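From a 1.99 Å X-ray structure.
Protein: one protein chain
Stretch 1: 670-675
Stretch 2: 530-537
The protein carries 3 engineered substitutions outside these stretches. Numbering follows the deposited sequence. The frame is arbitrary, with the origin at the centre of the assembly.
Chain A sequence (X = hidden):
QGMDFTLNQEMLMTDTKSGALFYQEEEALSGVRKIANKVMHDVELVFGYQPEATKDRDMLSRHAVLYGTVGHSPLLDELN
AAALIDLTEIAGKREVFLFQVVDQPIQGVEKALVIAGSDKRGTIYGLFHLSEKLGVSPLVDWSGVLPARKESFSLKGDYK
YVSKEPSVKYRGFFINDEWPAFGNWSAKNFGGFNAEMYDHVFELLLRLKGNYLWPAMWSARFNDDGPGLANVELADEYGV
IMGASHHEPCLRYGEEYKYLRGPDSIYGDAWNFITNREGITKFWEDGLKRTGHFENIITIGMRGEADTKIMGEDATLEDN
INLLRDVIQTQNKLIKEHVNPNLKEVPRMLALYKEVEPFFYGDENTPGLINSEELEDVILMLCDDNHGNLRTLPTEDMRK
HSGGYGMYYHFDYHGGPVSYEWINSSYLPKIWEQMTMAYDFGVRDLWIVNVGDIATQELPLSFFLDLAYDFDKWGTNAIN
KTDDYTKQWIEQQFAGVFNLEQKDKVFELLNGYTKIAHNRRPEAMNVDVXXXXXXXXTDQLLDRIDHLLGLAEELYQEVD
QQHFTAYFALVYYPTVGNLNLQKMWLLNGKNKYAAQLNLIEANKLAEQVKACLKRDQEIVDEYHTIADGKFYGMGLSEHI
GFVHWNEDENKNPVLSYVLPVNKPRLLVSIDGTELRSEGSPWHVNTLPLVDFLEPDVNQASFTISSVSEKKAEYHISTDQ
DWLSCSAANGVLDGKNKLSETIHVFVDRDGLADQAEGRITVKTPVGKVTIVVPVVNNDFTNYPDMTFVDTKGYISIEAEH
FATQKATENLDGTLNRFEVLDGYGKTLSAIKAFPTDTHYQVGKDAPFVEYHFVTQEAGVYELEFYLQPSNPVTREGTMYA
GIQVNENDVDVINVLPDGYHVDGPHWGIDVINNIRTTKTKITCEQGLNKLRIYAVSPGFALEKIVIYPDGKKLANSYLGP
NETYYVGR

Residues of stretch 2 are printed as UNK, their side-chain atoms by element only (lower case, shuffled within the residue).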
# COMPACT_ATOMS: atom_id res chain seq x y z
N ILE A 670 -10.64 -19.43 1.16
CA ILE A 670 -11.75 -19.87 0.32
C ILE A 670 -11.48 -19.38 -1.10
O ILE A 670 -11.31 -18.18 -1.32
CB ILE A 670 -13.09 -19.31 0.83
CG1 ILE A 670 -13.30 -19.64 2.32
CG2 ILE A 670 -14.27 -19.81 -0.08
CD1 ILE A 670 -13.12 -21.14 2.61
N ASP A 671 -11.47 -20.28 -2.07
CA ASP A 671 -11.06 -19.83 -3.40
C ASP A 671 -12.10 -18.87 -3.97
O ASP A 671 -13.30 -19.01 -3.72
CB ASP A 671 -10.85 -21.03 -4.32
CG ASP A 671 -9.69 -21.93 -3.84
OD1 ASP A 671 -9.02 -21.60 -2.84
OD2 ASP A 671 -9.47 -22.99 -4.47
N GLY A 672 -11.64 -17.85 -4.69
CA GLY A 672 -12.51 -16.86 -5.28
C GLY A 672 -12.93 -15.72 -4.37
O GLY A 672 -13.75 -14.89 -4.79
N THR A 673 -12.39 -15.64 -3.14
CA THR A 673 -12.77 -14.63 -2.14
C THR A 673 -11.53 -14.23 -1.33
O THR A 673 -10.47 -14.86 -1.42
CB THR A 673 -13.81 -15.17 -1.12
OG1 THR A 673 -13.13 -16.02 -0.20
CG2 THR A 673 -14.95 -15.99 -1.79
N GLU A 674 -11.69 -13.21 -0.48
CA GLU A 674 -10.64 -12.82 0.46
C GLU A 674 -10.77 -13.50 1.81
O GLU A 674 -10.01 -13.16 2.73
CB GLU A 674 -10.67 -11.30 0.69
CG GLU A 674 -10.46 -10.53 -0.62
CD GLU A 674 -10.52 -9.01 -0.44
OE1 GLU A 674 -11.63 -8.43 -0.37
OE2 GLU A 674 -9.43 -8.40 -0.41
N LEU A 675 -11.71 -14.42 1.97
CA LEU A 675 -11.94 -15.05 3.26
C LEU A 675 -10.79 -15.98 3.60
O LEU A 675 -10.48 -16.89 2.83
CB LEU A 675 -13.25 -15.83 3.23
CG LEU A 675 -14.52 -14.99 3.03
CD1 LEU A 675 -15.63 -15.89 2.55
CD2 LEU A 675 -14.88 -14.30 4.33
N UNK A 530 -7.27 -5.69 -12.01
CA UNK A 530 -8.08 -6.86 -11.71
C UNK A 530 -7.83 -7.28 -10.25
O UNK A 530 -6.73 -7.15 -9.73
c UNK A 530 -8.06 -7.84 -14.06
c UNK A 530 -9.19 -8.49 -14.60
c UNK A 530 -8.75 -7.51 -16.74
c UNK A 530 -9.54 -8.33 -15.93
c UNK A 530 -7.63 -6.83 -16.22
c UNK A 530 -7.29 -7.03 -14.90
o UNK A 530 -9.06 -7.31 -18.06
c UNK A 530 -7.69 -8.03 -12.61
N UNK A 531 -8.87 -7.76 -9.59
CA UNK A 531 -8.67 -8.13 -8.20
C UNK A 531 -7.87 -9.43 -8.14
O UNK A 531 -8.10 -10.33 -8.94
n UNK A 531 -9.55 -9.38 -5.26
c UNK A 531 -10.01 -8.30 -7.48
c UNK A 531 -9.42 -9.04 -3.98
c UNK A 531 -9.88 -7.22 -5.12
c UNK A 531 -9.86 -8.26 -5.99
n UNK A 531 -9.62 -7.74 -3.87
N UNK A 532 -6.92 -9.55 -7.21
CA UNK A 532 -6.09 -10.76 -7.16
C UNK A 532 -6.90 -12.04 -6.91
O UNK A 532 -6.47 -13.11 -7.38
c UNK A 532 -5.14 -10.49 -5.98
c UNK A 532 -6.55 -8.57 -6.20
c UNK A 532 -5.19 -9.09 -5.76
N UNK A 533 -8.03 -12.00 -6.18
CA UNK A 533 -8.78 -13.22 -5.87
C UNK A 533 -10.28 -13.17 -6.21
O UNK A 533 -10.86 -14.21 -6.57
c UNK A 533 -9.13 -12.57 -3.39
c UNK A 533 -8.61 -13.64 -4.38
c UNK A 533 -7.16 -14.03 -4.04
N UNK A 534 -10.94 -12.02 -6.08
CA UNK A 534 -12.42 -12.01 -6.08
C UNK A 534 -12.99 -12.46 -7.42
O UNK A 534 -12.49 -12.06 -8.48
c UNK A 534 -12.76 -10.21 -4.33
c UNK A 534 -12.93 -10.60 -5.78
n UNK A 534 -12.71 -8.93 -4.08
o UNK A 534 -12.72 -11.08 -3.43
N UNK A 535 -14.02 -13.34 -7.34
CA UNK A 535 -14.78 -13.92 -8.46
C UNK A 535 -13.90 -14.72 -9.40
O UNK A 535 -14.29 -14.98 -10.53
c UNK A 535 -16.38 -11.93 -8.36
c UNK A 535 -16.69 -9.79 -7.30
c UNK A 535 -15.58 -12.85 -9.25
c UNK A 535 -15.97 -10.63 -8.13
o UNK A 535 -18.51 -9.39 -5.84
c UNK A 535 -18.27 -11.54 -6.83
c UNK A 535 -17.83 -10.25 -6.66
c UNK A 535 -17.54 -12.39 -7.70
N UNK A 536 -12.67 -15.08 -9.01
CA UNK A 536 -11.75 -15.79 -9.90
C UNK A 536 -11.40 -14.98 -11.15
O UNK A 536 -11.02 -15.57 -12.17
n UNK A 536 -14.01 -19.11 -7.74
c UNK A 536 -14.08 -18.18 -8.76
c UNK A 536 -12.82 -18.02 -9.24
c UNK A 536 -12.75 -19.50 -7.61
c UNK A 536 -12.29 -17.16 -10.36
n UNK A 536 -12.01 -18.86 -8.51
N UNK A 537 -11.52 -13.65 -11.13
CA UNK A 537 -11.31 -12.93 -12.39
C UNK A 537 -9.85 -12.99 -12.82
O UNK A 537 -9.57 -13.22 -14.01
c UNK A 537 -11.86 -11.48 -12.34
c UNK A 537 -11.82 -9.00 -11.52
c UNK A 537 -11.17 -10.43 -11.43
o UNK A 537 -12.94 -8.86 -12.09
o UNK A 537 -11.22 -8.04 -10.98
O HOH W 1 -10.28 -5.88 -2.02
O HOH W 2 -13.89 -11.60 -1.23
O HOH W 3 -15.61 -12.72 -4.16
O HOH W 4 -15.72 -18.37 -5.23

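Position 530 carries one carbon leading to a six-carbon ring that bears a single oxygen. Nothing of it comes within reach of stretch 1, and the whole residue is buried. The phenolic ring identifies Y530.

Position 531 has one carbon followed by a five-membered ring of three carbons and two nitrogens, an imidazole, so it is H531. Its CA-to-CB bond points toward stretch 1, and E674 OE2 lies at the ring edge, 3.5 Å from H531 NE2. That is too far for a direct hydrogen bond; water 1 joins the two instead, 2.7 Å from H531 NE2 and 3.1 Å from E674 OE2, to which it donates. The other ring nitrogen faces its own stretch: H531 ND1 accepts from the backbone N of position 533 at 3.2 Å and from the backbone N of position 534 at 3.1 Å. Two nitrogens on one small ring thus serve both the loop and the contact.

At position 532 three carbons close a ring onto the backbone nitrogen, which only proline does. P532 is buried and does not touch stretch 1; its ring restricts phi, here -61°.

Position 533 has one carbon carrying two others, the branched pattern of V533. Pointing toward stretch 1, it brings CG2 to 3.3 Å from T673 O and 3.7 Å from E674 CG, so a compact apolar group packs against backbone and the aliphatic part of a glutamate.

Position 534 shows two carbons, the second bearing one oxygen and one nitrogen: N534. Its amide oxygen, OD1, lies 3.6 Å from E674 CG and receives a hydrogen from water 2 at 2.5 Å; the same water accepts from E674 N at 2.8 Å. The amide also offers a donor, and ND2 is satisfied elsewhere in the structure.

Position 535 again has one carbon and a six-carbon ring with an oxygen, hence Y535. The CA-to-CB bond points away, and it is the backbone that matters here: Y535 N donates to G672 O at 3.0 Å.

Position 536 bears one carbon and a five-membered ring of three carbons and two nitrogens, H536. G672 CA sits over one face, 3.7 Å from the centroid of the H536 ring, and water 4 links H536 NE2 (3.1 Å) to D671 O (2.9 Å). A flat ring with a polar edge suits both tasks.

Position 537 has three carbons, the third carrying two oxygens: E537. Out of reach of stretch 1, its carboxylate steadies the loop, with OE2 accepting from H531 N at 2.7 Å.

The contact centres on G672, in the type II turn from I670 to T673. An ideal CB there would lie 2.5 Å from H536 NE2, a clash, and would also jam against the preceding carbonyl, so glycine fits twice over. One direct hydrogen bond, Y535 N to G672 O, anchors the loops; CA-H...O contacts, close packing and bridging waters complete the join.

Stretch 2 530-537: YHPVNYHE
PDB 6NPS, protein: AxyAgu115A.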